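PDB 4Z9F: halohydrin epoxidase A from Corynebacterium sp., which probably catalyses the elimination of hydrogen halide from halohydrins to give epoxides, on a scaffold related to the short-chain dehydrogenases/reductases. Local coordinates for residues His8-Phe12 with Asp32-Ala36; Asp74-Asp80 with Ala127-Ile132; Pro59-Val63 with Leu112-Ala117; Tyr81-Asn87 with Pro183-Pro187. The protein carries 1 engineered substitution. Residues are numbered along the deposited sequence.

Interaction 1: residues His8-Phe12 with Asp32-Ala36; sequences HARHF and DASFA. Engineered in segment 32-36: Ser34 (natural residue Thr).
Two loops that leave neighbouring parallel strands meet here, and their backbones come closest at the start of each, where the CA atoms of His8 and Asp32 are 4.4 Å apart. His8 takes left-handed angles (42/53) and opens a type I turn closed by His11 N to His8 O, 3.0 Å. Asp32 is extended and leads into a 3-10 turn over Ala33-Ala36. The direct hydrogen bonds converge on Asp32 and the engineered Ser34 (Thr in nature). Asp32 OD1 accepts from Ser34 N at 3.1 Å, an Asx turn, and from Ser34 OG at 2.7 Å; Ser34 OG in turn accepts from Arg10 NH1 at 2.8 Å. Arg10 N to Asp32 OD2 is weak, 3.3 Å, and His11 (m) sets the edge of its ring, CD2, 3.3 Å from Asp32 OD2. In Rossmann-type dehydrogenases the first of these loops is glycine-rich and cradles the dinucleotide; here it reads HARHF, consistent with an enzyme that has given up that cofactor. Charge plays a lesser part between the segments: Arg10 NE stays 4.4 Å from Asp32 OD1, and the salt bridge of NH1 is with Glu40. Water completes the polar network, one molecule linking His8 ND1 (2.8 Å) to Ala33 N (2.8 Å), another His11 NE2 (2.8 Å) to Asp32 OD1 (2.7 Å). Nonpolar contact is slight: Arg10 (m, t, p) lays its CD 4.1 Å from Phe35 CE2.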
# COMPACT_ATOMS: atom_id res chain seq x y z
N HIS C 8 -23.44 9.97 14.40
CA HIS C 8 -22.82 9.83 15.72
C HIS C 8 -22.19 11.14 16.18
O HIS C 8 -21.02 11.21 16.55
CB HIS C 8 -21.80 8.69 15.71
CG HIS C 8 -22.40 7.36 15.41
ND1 HIS C 8 -23.15 6.65 16.32
CD2 HIS C 8 -22.35 6.59 14.29
CE1 HIS C 8 -23.54 5.51 15.78
NE2 HIS C 8 -23.06 5.44 14.55
N ALA C 9 -23.01 12.20 16.16
CA ALA C 9 -22.51 13.57 16.25
C ALA C 9 -21.82 13.88 17.57
O ALA C 9 -21.08 14.87 17.64
CB ALA C 9 -23.65 14.57 16.02
N ARG C 10 -22.03 13.09 18.61
CA ARG C 10 -21.43 13.38 19.90
C ARG C 10 -20.15 12.60 20.14
O ARG C 10 -19.57 12.70 21.23
CB ARG C 10 -22.44 13.09 21.01
CG ARG C 10 -23.71 13.93 20.85
CD ARG C 10 -24.77 13.54 21.83
NE ARG C 10 -24.50 14.07 23.16
CZ ARG C 10 -25.37 14.03 24.17
NH1 ARG C 10 -26.56 13.48 23.98
NH2 ARG C 10 -25.04 14.53 25.35
N HIS C 11 -19.67 11.86 19.15
CA HIS C 11 -18.59 10.90 19.35
C HIS C 11 -17.54 11.05 18.26
O HIS C 11 -17.78 11.67 17.22
CB HIS C 11 -19.14 9.47 19.37
CG HIS C 11 -20.17 9.25 20.43
ND1 HIS C 11 -19.84 8.92 21.72
CD2 HIS C 11 -21.52 9.32 20.39
CE1 HIS C 11 -20.94 8.80 22.44
NE2 HIS C 11 -21.98 9.03 21.65
N PHE C 12 -16.35 10.49 18.54
CA PHE C 12 -15.28 10.40 17.54
C PHE C 12 -15.02 11.75 16.87
O PHE C 12 -14.72 12.74 17.54
CB PHE C 12 -15.65 9.31 16.52
CG PHE C 12 -14.47 8.67 15.82
CD1 PHE C 12 -13.17 8.87 16.27
CD2 PHE C 12 -14.68 7.88 14.71
CE1 PHE C 12 -12.10 8.27 15.61
CE2 PHE C 12 -13.62 7.28 14.05
CZ PHE C 12 -12.32 7.48 14.50
N ASP C 32 -27.51 10.79 16.27
CA ASP C 32 -26.82 10.24 17.43
C ASP C 32 -27.75 9.24 18.10
O ASP C 32 -28.98 9.38 18.03
CB ASP C 32 -26.38 11.34 18.40
CG ASP C 32 -25.38 10.84 19.44
OD1 ASP C 32 -25.77 10.67 20.62
OD2 ASP C 32 -24.21 10.59 19.07
N ALA C 33 -27.16 8.23 18.73
CA ALA C 33 -27.97 7.24 19.43
C ALA C 33 -28.79 7.88 20.54
O ALA C 33 -29.92 7.43 20.82
CB ALA C 33 -27.09 6.13 20.01
N SER C 34 -28.26 8.93 21.16
CA SER C 34 -28.95 9.56 22.28
C SER C 34 -30.16 10.37 21.83
O SER C 34 -30.99 10.74 22.66
CB SER C 34 -27.99 10.45 23.05
OG SER C 34 -27.65 11.60 22.29
N PHE C 35 -30.26 10.66 20.54
CA PHE C 35 -31.35 11.47 20.04
C PHE C 35 -32.66 10.69 19.95
O PHE C 35 -33.67 11.26 19.53
CB PHE C 35 -30.99 12.05 18.67
CG PHE C 35 -29.88 13.07 18.71
CD1 PHE C 35 -29.35 13.58 17.53
CD2 PHE C 35 -29.36 13.51 19.92
CE1 PHE C 35 -28.33 14.53 17.56
CE2 PHE C 35 -28.33 14.44 19.95
CZ PHE C 35 -27.81 14.95 18.77
N ALA C 36 -32.68 9.42 20.33
CA ALA C 36 -33.96 8.74 20.47
C ALA C 36 -34.83 9.41 21.52
O ALA C 36 -36.05 9.22 21.52
CB ALA C 36 -33.75 7.27 20.82
O HOH W 1 -24.47 7.57 18.60
O HOH W 2 -24.65 9.29 22.61

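Interaction 2: residues Asp74-Asp80 with Ala127-Ile132; sequences DTIVSND and ASVIFI
Ser78 places its CB 3.6 Å from CD2 of the Phe131 ring, side by side on one face of the parallel sheet of a Rossmann-type fold. The two strands, 74-79 and 127-132, are neighbours in that sheet: their directions differ by 10°, their axes approach to 4.6 Å, and the register pairs Thr75 with Ser128, Ile76 with Val129, Val77 with Ile130 and Ser78 with Phe131 at CA-CA distances of 4.6 to 4.8 Å. The bonding zigzags as parallel strands require. Ser128 N binds Asp74 O (2.9 Å), Ile76 N binds Ser128 O (2.7 Å), Ile130 N binds Ile76 O (2.7 Å), Ser78 N binds Ile130 O (2.7 Å) and Ile132 N binds Ser78 O (2.9 Å). Side chains alternate between faces. Ile76, with CB 4.2 Å from Val129 CG1, shares the face of Ser78 and Phe131, where helix 96-123 packs; Val77, whose CG1 lies 3.9 Å from Ile132 CG1, shares the other with Thr75 and Ile130, against helix 213-224. Ser78 is the centre of an inverse gamma turn, Val77 to Asn79; its t rotamer lets OG donate to Asp80 OD2 at 2.7 Å.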
# COMPACT_ATOMS: atom_id res chain seq x y z
N ASP C 74 -25.38 18.48 0.70
CA ASP C 74 -24.09 18.80 0.10
C ASP C 74 -22.99 17.85 0.57
O ASP C 74 -22.13 17.47 -0.23
CB ASP C 74 -23.71 20.25 0.44
CG ASP C 74 -22.28 20.62 0.03
OD1 ASP C 74 -22.09 21.24 -1.04
OD2 ASP C 74 -21.33 20.31 0.81
N THR C 75 -23.00 17.48 1.85
CA THR C 75 -21.95 16.66 2.44
C THR C 75 -22.55 15.70 3.46
O THR C 75 -23.41 16.09 4.27
CB THR C 75 -20.87 17.53 3.11
OG1 THR C 75 -20.26 18.37 2.12
CG2 THR C 75 -19.82 16.66 3.80
N ILE C 76 -22.11 14.45 3.41
CA ILE C 76 -22.40 13.47 4.45
C ILE C 76 -21.06 13.13 5.12
O ILE C 76 -20.11 12.75 4.43
CB ILE C 76 -23.08 12.21 3.89
CG1 ILE C 76 -24.40 12.57 3.19
CG2 ILE C 76 -23.31 11.18 5.00
CD1 ILE C 76 -25.04 11.41 2.47
N VAL C 77 -20.99 13.30 6.43
CA VAL C 77 -19.87 12.80 7.22
C VAL C 77 -20.35 11.53 7.90
O VAL C 77 -21.14 11.57 8.85
CB VAL C 77 -19.38 13.82 8.26
CG1 VAL C 77 -18.29 13.19 9.11
CG2 VAL C 77 -18.85 15.06 7.58
N SER C 78 -19.89 10.39 7.40
CA SER C 78 -20.24 9.09 7.96
C SER C 78 -19.25 8.80 9.07
O SER C 78 -18.20 8.18 8.85
CB SER C 78 -20.23 8.01 6.90
OG SER C 78 -20.70 6.79 7.43
N ASN C 79 -19.58 9.25 10.28
CA ASN C 79 -18.67 9.23 11.42
C ASN C 79 -18.98 7.99 12.25
O ASN C 79 -19.62 8.04 13.31
CB ASN C 79 -18.80 10.53 12.19
CG ASN C 79 -18.10 10.51 13.52
OD1 ASN C 79 -16.88 10.38 13.60
ND2 ASN C 79 -18.88 10.67 14.59
N ASP C 80 -18.53 6.84 11.76
CA ASP C 80 -18.87 5.58 12.40
C ASP C 80 -17.90 5.27 13.53
O ASP C 80 -16.71 5.60 13.45
CB ASP C 80 -18.88 4.46 11.35
CG ASP C 80 -19.83 4.78 10.20
OD1 ASP C 80 -21.06 4.67 10.41
OD2 ASP C 80 -19.36 5.17 9.10
N ALA C 127 -22.45 15.37 -4.38
CA ALA C 127 -22.22 15.68 -2.98
C ALA C 127 -20.88 15.08 -2.56
O ALA C 127 -20.23 14.39 -3.35
CB ALA C 127 -23.32 15.13 -2.07
N SER C 128 -20.47 15.34 -1.33
CA SER C 128 -19.31 14.69 -0.74
C SER C 128 -19.77 13.75 0.36
O SER C 128 -20.64 14.09 1.17
CB SER C 128 -18.31 15.71 -0.19
OG SER C 128 -17.82 16.57 -1.20
N VAL C 129 -19.20 12.55 0.37
CA VAL C 129 -19.48 11.57 1.40
C VAL C 129 -18.12 11.23 1.99
O VAL C 129 -17.25 10.67 1.31
CB VAL C 129 -20.19 10.32 0.84
CG1 VAL C 129 -20.61 9.40 1.96
CG2 VAL C 129 -21.42 10.73 0.00
N ILE C 130 -17.91 11.63 3.25
CA ILE C 130 -16.63 11.49 3.93
C ILE C 130 -16.80 10.45 5.03
O ILE C 130 -17.62 10.64 5.94
CB ILE C 130 -16.14 12.82 4.51
CG1 ILE C 130 -16.00 13.84 3.38
CG2 ILE C 130 -14.81 12.64 5.23
CD1 ILE C 130 -15.99 15.25 3.85
N PHE C 131 -16.04 9.37 4.95
CA PHE C 131 -16.12 8.29 5.92
C PHE C 131 -15.00 8.45 6.94
O PHE C 131 -13.83 8.53 6.56
CB PHE C 131 -16.04 6.93 5.23
CG PHE C 131 -17.24 6.60 4.39
CD1 PHE C 131 -17.37 7.11 3.10
CD2 PHE C 131 -18.23 5.77 4.88
CE1 PHE C 131 -18.48 6.79 2.32
CE2 PHE C 131 -19.35 5.46 4.11
CZ PHE C 131 -19.47 5.97 2.83
N ILE C 132 -15.36 8.54 8.22
CA ILE C 132 -14.36 8.55 9.28
C ILE C 132 -14.11 7.11 9.66
O ILE C 132 -15.01 6.41 10.14
CB ILE C 132 -14.81 9.38 10.49
CG1 ILE C 132 -15.43 10.71 10.05
CG2 ILE C 132 -13.61 9.61 11.43
CD1 ILE C 132 -14.49 11.74 9.44
O HOH W 3 -19.59 18.68 -0.95
O HOH W 4 -16.86 5.01 8.45

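Interaction 3: residues Pro59-Val63 with Leu112-Ala117; sequences PERLV and LLLQSA
Leu112 begins the helical side of a packing typical of Rossmann-type folds, in which helices preceding and following a strand lie side by side on one face of the sheet: here the start of helix 62-67 against the long helix 96-123, with strand 73-79 between them in sequence. In segment 59-63, Leu62 and Val63 belong to the first turn of helix 62-67. The CB of Leu112 lies 4.0 Å from Pro59 CG, and its CD1 4.1 Å from Glu60 OE2. Leu113, in the t, p rotamer, takes the deeper place; its CD1 reaches 3.7 Å from Pro59 O, 4.2 Å from Leu62 CB and 3.9 Å from Val63 CG2, and its CA is 4.9 Å from that of Pro59. Leu114 points away, and Gln115 serves a different surface, its NE2 bonding to the carbonyls of Ile91 and Thr94 of a second subunit. One turn on from Leu112, Ser116 returns to the contact. Its p rotamer sends OG back to its own helix, to Leu113 O at 2.7 Å, while OG accepts from a water at 2.5 Å. That water also donates to Pro59 O (2.6 Å) and accepts from Val63 N (2.8 Å), so it joins the first helical turn to the long helix. Ser116 CB meets Glu60 O at 3.5 Å. Last comes Ala117, its CB 3.8 Å from Val63 CG2.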
# COMPACT_ATOMS: atom_id res chain seq x y z
N PRO C 59 -29.84 3.51 9.73
CA PRO C 59 -28.96 4.17 8.76
C PRO C 59 -29.63 4.43 7.42
O PRO C 59 -29.36 5.46 6.80
CB PRO C 59 -27.79 3.19 8.63
CG PRO C 59 -28.36 1.87 9.01
CD PRO C 59 -29.38 2.16 10.07
N GLU C 60 -30.52 3.54 6.97
CA GLU C 60 -31.17 3.70 5.67
C GLU C 60 -32.19 4.82 5.67
O GLU C 60 -32.67 5.19 4.59
CB GLU C 60 -31.85 2.40 5.25
CG GLU C 60 -32.95 1.96 6.21
CD GLU C 60 -32.51 0.85 7.15
OE1 GLU C 60 -33.24 -0.16 7.26
OE2 GLU C 60 -31.44 0.97 7.78
N ARG C 61 -32.55 5.36 6.83
CA ARG C 61 -33.57 6.40 6.91
C ARG C 61 -33.00 7.79 7.17
O ARG C 61 -33.75 8.77 7.09
CB ARG C 61 -34.61 6.05 7.98
CG ARG C 61 -35.49 4.87 7.58
CD ARG C 61 -36.25 4.28 8.76
NE ARG C 61 -37.10 3.17 8.34
CZ ARG C 61 -38.17 2.75 9.00
NH1 ARG C 61 -38.54 3.35 10.13
NH2 ARG C 61 -38.88 1.73 8.54
N LEU C 62 -31.70 7.91 7.45
CA LEU C 62 -31.13 9.20 7.80
C LEU C 62 -31.18 10.20 6.65
O LEU C 62 -31.32 11.40 6.88
CB LEU C 62 -29.68 9.03 8.26
CG LEU C 62 -29.51 8.21 9.53
CD1 LEU C 62 -28.04 8.10 9.85
CD2 LEU C 62 -30.31 8.85 10.68
N VAL C 63 -31.04 9.73 5.41
CA VAL C 63 -30.99 10.68 4.30
C VAL C 63 -32.36 11.31 4.09
O VAL C 63 -32.48 12.53 3.96
CB VAL C 63 -30.46 9.99 3.03
CG1 VAL C 63 -30.64 10.90 1.83
CG2 VAL C 63 -28.98 9.64 3.19
N LEU C 112 -25.26 0.68 4.32
CA LEU C 112 -26.70 0.95 4.20
C LEU C 112 -26.97 2.44 4.08
O LEU C 112 -27.87 2.86 3.35
CB LEU C 112 -27.45 0.37 5.40
CG LEU C 112 -27.51 -1.15 5.54
CD1 LEU C 112 -28.36 -1.55 6.73
CD2 LEU C 112 -28.01 -1.81 4.26
N LEU C 113 -26.20 3.27 4.81
CA LEU C 113 -26.33 4.71 4.67
C LEU C 113 -25.96 5.16 3.26
O LEU C 113 -26.72 5.87 2.60
CB LEU C 113 -25.46 5.42 5.70
CG LEU C 113 -25.29 6.94 5.52
CD1 LEU C 113 -26.64 7.63 5.65
CD2 LEU C 113 -24.33 7.49 6.56
N LEU C 114 -24.78 4.74 2.78
CA LEU C 114 -24.37 5.10 1.42
C LEU C 114 -25.37 4.62 0.38
O LEU C 114 -25.69 5.36 -0.56
CB LEU C 114 -22.97 4.54 1.13
CG LEU C 114 -22.42 4.75 -0.29
CD1 LEU C 114 -22.21 6.23 -0.59
CD2 LEU C 114 -21.14 3.96 -0.51
N GLN C 115 -25.87 3.38 0.52
CA GLN C 115 -26.82 2.84 -0.45
C GLN C 115 -28.04 3.74 -0.56
O GLN C 115 -28.48 4.08 -1.67
CB GLN C 115 -27.25 1.42 -0.04
CG GLN C 115 -28.31 0.79 -0.95
CD GLN C 115 -28.77 -0.61 -0.50
OE1 GLN C 115 -29.19 -0.80 0.64
NE2 GLN C 115 -28.71 -1.58 -1.42
N SER C 116 -28.59 4.15 0.58
CA SER C 116 -29.76 5.02 0.61
C SER C 116 -29.47 6.41 0.06
O SER C 116 -30.40 7.10 -0.36
CB SER C 116 -30.28 5.15 2.06
OG SER C 116 -29.45 6.01 2.82
N ALA C 117 -28.21 6.83 0.03
CA ALA C 117 -27.87 8.20 -0.35
C ALA C 117 -27.64 8.37 -1.85
O ALA C 117 -27.75 9.50 -2.35
CB ALA C 117 -26.62 8.65 0.41
O HOH W 5 -30.18 7.12 4.93

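Interaction 4: residues Tyr81-Asn87 with Pro183-Pro187; sequences YIPRPMN and PTYFP
Long side chains can join loops whose backbones stay apart, and Arg84 and Tyr185 do so here: the nearest CA atoms, those of Arg84 and Thr184, are 7.6 Å from each other. Segment 81-87 runs extended to Arg84, passes a cis peptide bond before Pro85 and enters a 3-10 turn at Met86; segment 183-187 is irregular and ends on Pro187, the N-cap of the next helix. Arg84 adopts m, t, p, an extended stem with a bend at chi3, which carries NH1 to Thr184 O, a 3.0 Å hydrogen bond near the guanidinium plane. Tyr185 CD1 lies over one face of that guanidinium, and Arg84 CG sits 4.0 Å from Tyr185 CE1. Tyr185, in m, swings its ring toward the other loop, where CE1 comes 3.2 Å from ND2 of Asn87 (p). Thr184 (m) offers CG2 to the Tyr81 ring, 4.2 Å from CD1, and to Arg84 CG, also 4.2 Å; its OG1 accepts from Phe12 N. Tyr81 has an unusual chi1 of 99° and stacks on His11. In halohydrin dehalogenases the loop after the sixth strand contributes to the halide site, where SDR enzymes hold nicotinamide, so this contact probably borders that pocket. It lies at the C-terminal ends of strands 73-79 and 170-177, with Ile82 and Met86 packing on helix 96-123 and helix 188-193 following Pro187.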
# COMPACT_ATOMS: atom_id res chain seq x y z
N TYR C 81 -18.43 4.67 14.59
CA TYR C 81 -17.65 4.35 15.78
C TYR C 81 -18.39 3.26 16.54
O TYR C 81 -19.57 3.01 16.30
CB TYR C 81 -17.43 5.60 16.66
CG TYR C 81 -18.39 5.68 17.83
CD1 TYR C 81 -17.96 5.42 19.12
CD2 TYR C 81 -19.73 5.97 17.63
CE1 TYR C 81 -18.83 5.48 20.20
CE2 TYR C 81 -20.61 6.04 18.70
CZ TYR C 81 -20.15 5.79 19.98
OH TYR C 81 -21.03 5.85 21.04
N ILE C 82 -17.67 2.59 17.43
CA ILE C 82 -18.30 1.62 18.32
C ILE C 82 -17.85 1.97 19.73
O ILE C 82 -16.72 2.46 19.91
CB ILE C 82 -17.97 0.17 17.90
CG1 ILE C 82 -18.83 -0.83 18.68
CG2 ILE C 82 -16.47 -0.13 18.06
CD1 ILE C 82 -18.87 -2.23 18.08
N PRO C 83 -18.71 1.83 20.75
CA PRO C 83 -18.30 2.21 22.11
C PRO C 83 -17.10 1.39 22.57
O PRO C 83 -17.07 0.16 22.44
CB PRO C 83 -19.55 1.92 22.94
CG PRO C 83 -20.69 2.14 21.98
CD PRO C 83 -20.16 1.60 20.66
N ARG C 84 -16.10 2.08 23.09
CA ARG C 84 -14.96 1.45 23.74
C ARG C 84 -15.45 0.52 24.85
O ARG C 84 -16.53 0.73 25.39
CB ARG C 84 -14.03 2.49 24.32
CG ARG C 84 -13.53 3.46 23.31
CD ARG C 84 -12.65 4.48 23.98
NE ARG C 84 -11.46 3.89 24.57
CZ ARG C 84 -10.48 4.60 25.15
NH1 ARG C 84 -10.57 5.92 25.20
NH2 ARG C 84 -9.43 3.99 25.67
N PRO C 85 -14.65 -0.50 25.18
CA PRO C 85 -13.35 -0.81 24.57
C PRO C 85 -13.48 -1.80 23.42
O PRO C 85 -12.55 -2.57 23.19
CB PRO C 85 -12.57 -1.42 25.73
CG PRO C 85 -13.64 -2.21 26.47
CD PRO C 85 -14.93 -1.40 26.31
N MET C 86 -14.62 -1.78 22.72
CA MET C 86 -14.87 -2.81 21.72
C MET C 86 -13.87 -2.73 20.56
O MET C 86 -13.61 -3.74 19.91
CB MET C 86 -16.31 -2.73 21.21
CG MET C 86 -17.36 -3.04 22.27
SD MET C 86 -19.02 -3.30 21.59
CE MET C 86 -18.88 -4.97 20.93
N ASN C 87 -13.30 -1.55 20.31
CA ASN C 87 -12.26 -1.45 19.29
C ASN C 87 -11.08 -2.36 19.60
O ASN C 87 -10.37 -2.78 18.68
CB ASN C 87 -11.78 -0.01 19.16
CG ASN C 87 -11.04 0.49 20.40
OD1 ASN C 87 -11.50 0.33 21.52
ND2 ASN C 87 -9.88 1.11 20.18
N PRO C 183 -13.32 12.99 21.75
CA PRO C 183 -13.89 12.45 23.00
C PRO C 183 -13.91 10.94 23.08
O PRO C 183 -14.03 10.40 24.19
CB PRO C 183 -15.32 13.02 23.01
CG PRO C 183 -15.64 13.18 21.56
CD PRO C 183 -14.35 13.69 20.96
N THR C 184 -13.81 10.23 21.96
CA THR C 184 -13.84 8.77 22.03
C THR C 184 -12.48 8.21 22.42
O THR C 184 -12.35 7.51 23.43
CB THR C 184 -14.32 8.18 20.71
OG1 THR C 184 -15.65 8.64 20.45
CG2 THR C 184 -14.35 6.67 20.81
N TYR C 185 -11.44 8.51 21.64
CA TYR C 185 -10.17 7.81 21.80
C TYR C 185 -9.09 8.62 22.51
O TYR C 185 -8.21 8.02 23.14
CB TYR C 185 -9.64 7.35 20.45
CG TYR C 185 -10.48 6.24 19.86
CD1 TYR C 185 -10.58 5.01 20.50
CD2 TYR C 185 -11.17 6.41 18.67
CE1 TYR C 185 -11.34 3.98 19.97
CE2 TYR C 185 -11.94 5.39 18.13
CZ TYR C 185 -12.01 4.17 18.78
OH TYR C 185 -12.76 3.14 18.26
N PHE C 186 -9.10 9.95 22.41
CA PHE C 186 -8.07 10.79 23.02
C PHE C 186 -8.71 12.05 23.58
O PHE C 186 -8.47 13.16 23.09
CB PHE C 186 -6.98 11.14 22.01
CG PHE C 186 -6.18 9.96 21.54
CD1 PHE C 186 -5.13 9.47 22.31
CD2 PHE C 186 -6.48 9.34 20.34
CE1 PHE C 186 -4.40 8.36 21.88
CE2 PHE C 186 -5.74 8.23 19.91
CZ PHE C 186 -4.70 7.75 20.68
N PRO C 187 -9.55 11.92 24.60
CA PRO C 187 -10.16 13.12 25.19
C PRO C 187 -9.08 14.02 25.80
O PRO C 187 -7.99 13.56 26.16
CB PRO C 187 -11.12 12.56 26.24
CG PRO C 187 -10.56 11.22 26.59
CD PRO C 187 -9.94 10.70 25.32

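Interactions 2 and 3 are buried, interactions 1 and 4 only partly so. Interaction 2 is the sheet core, held by regular backbone hydrogen bonds; interaction 3 packs two helices on one face of the same strand 73-79, apolar apart from one water, with Leu113 and Ala117 touching Ile76. Interactions 1 and 4 are loop contacts and depend on specific polar side chains, an arginine reaching across each. These two loop contacts touch, through Phe12 N to Thr184 OG1 at 2.8 Å, and interaction 1 also meets interaction 2 through His11 O and Asn79 ND2, 3.0 Å apart. Interaction 4 continues interaction 2 directly in sequence, while interactions 3 and 4 lie about 23 Å apart between centres.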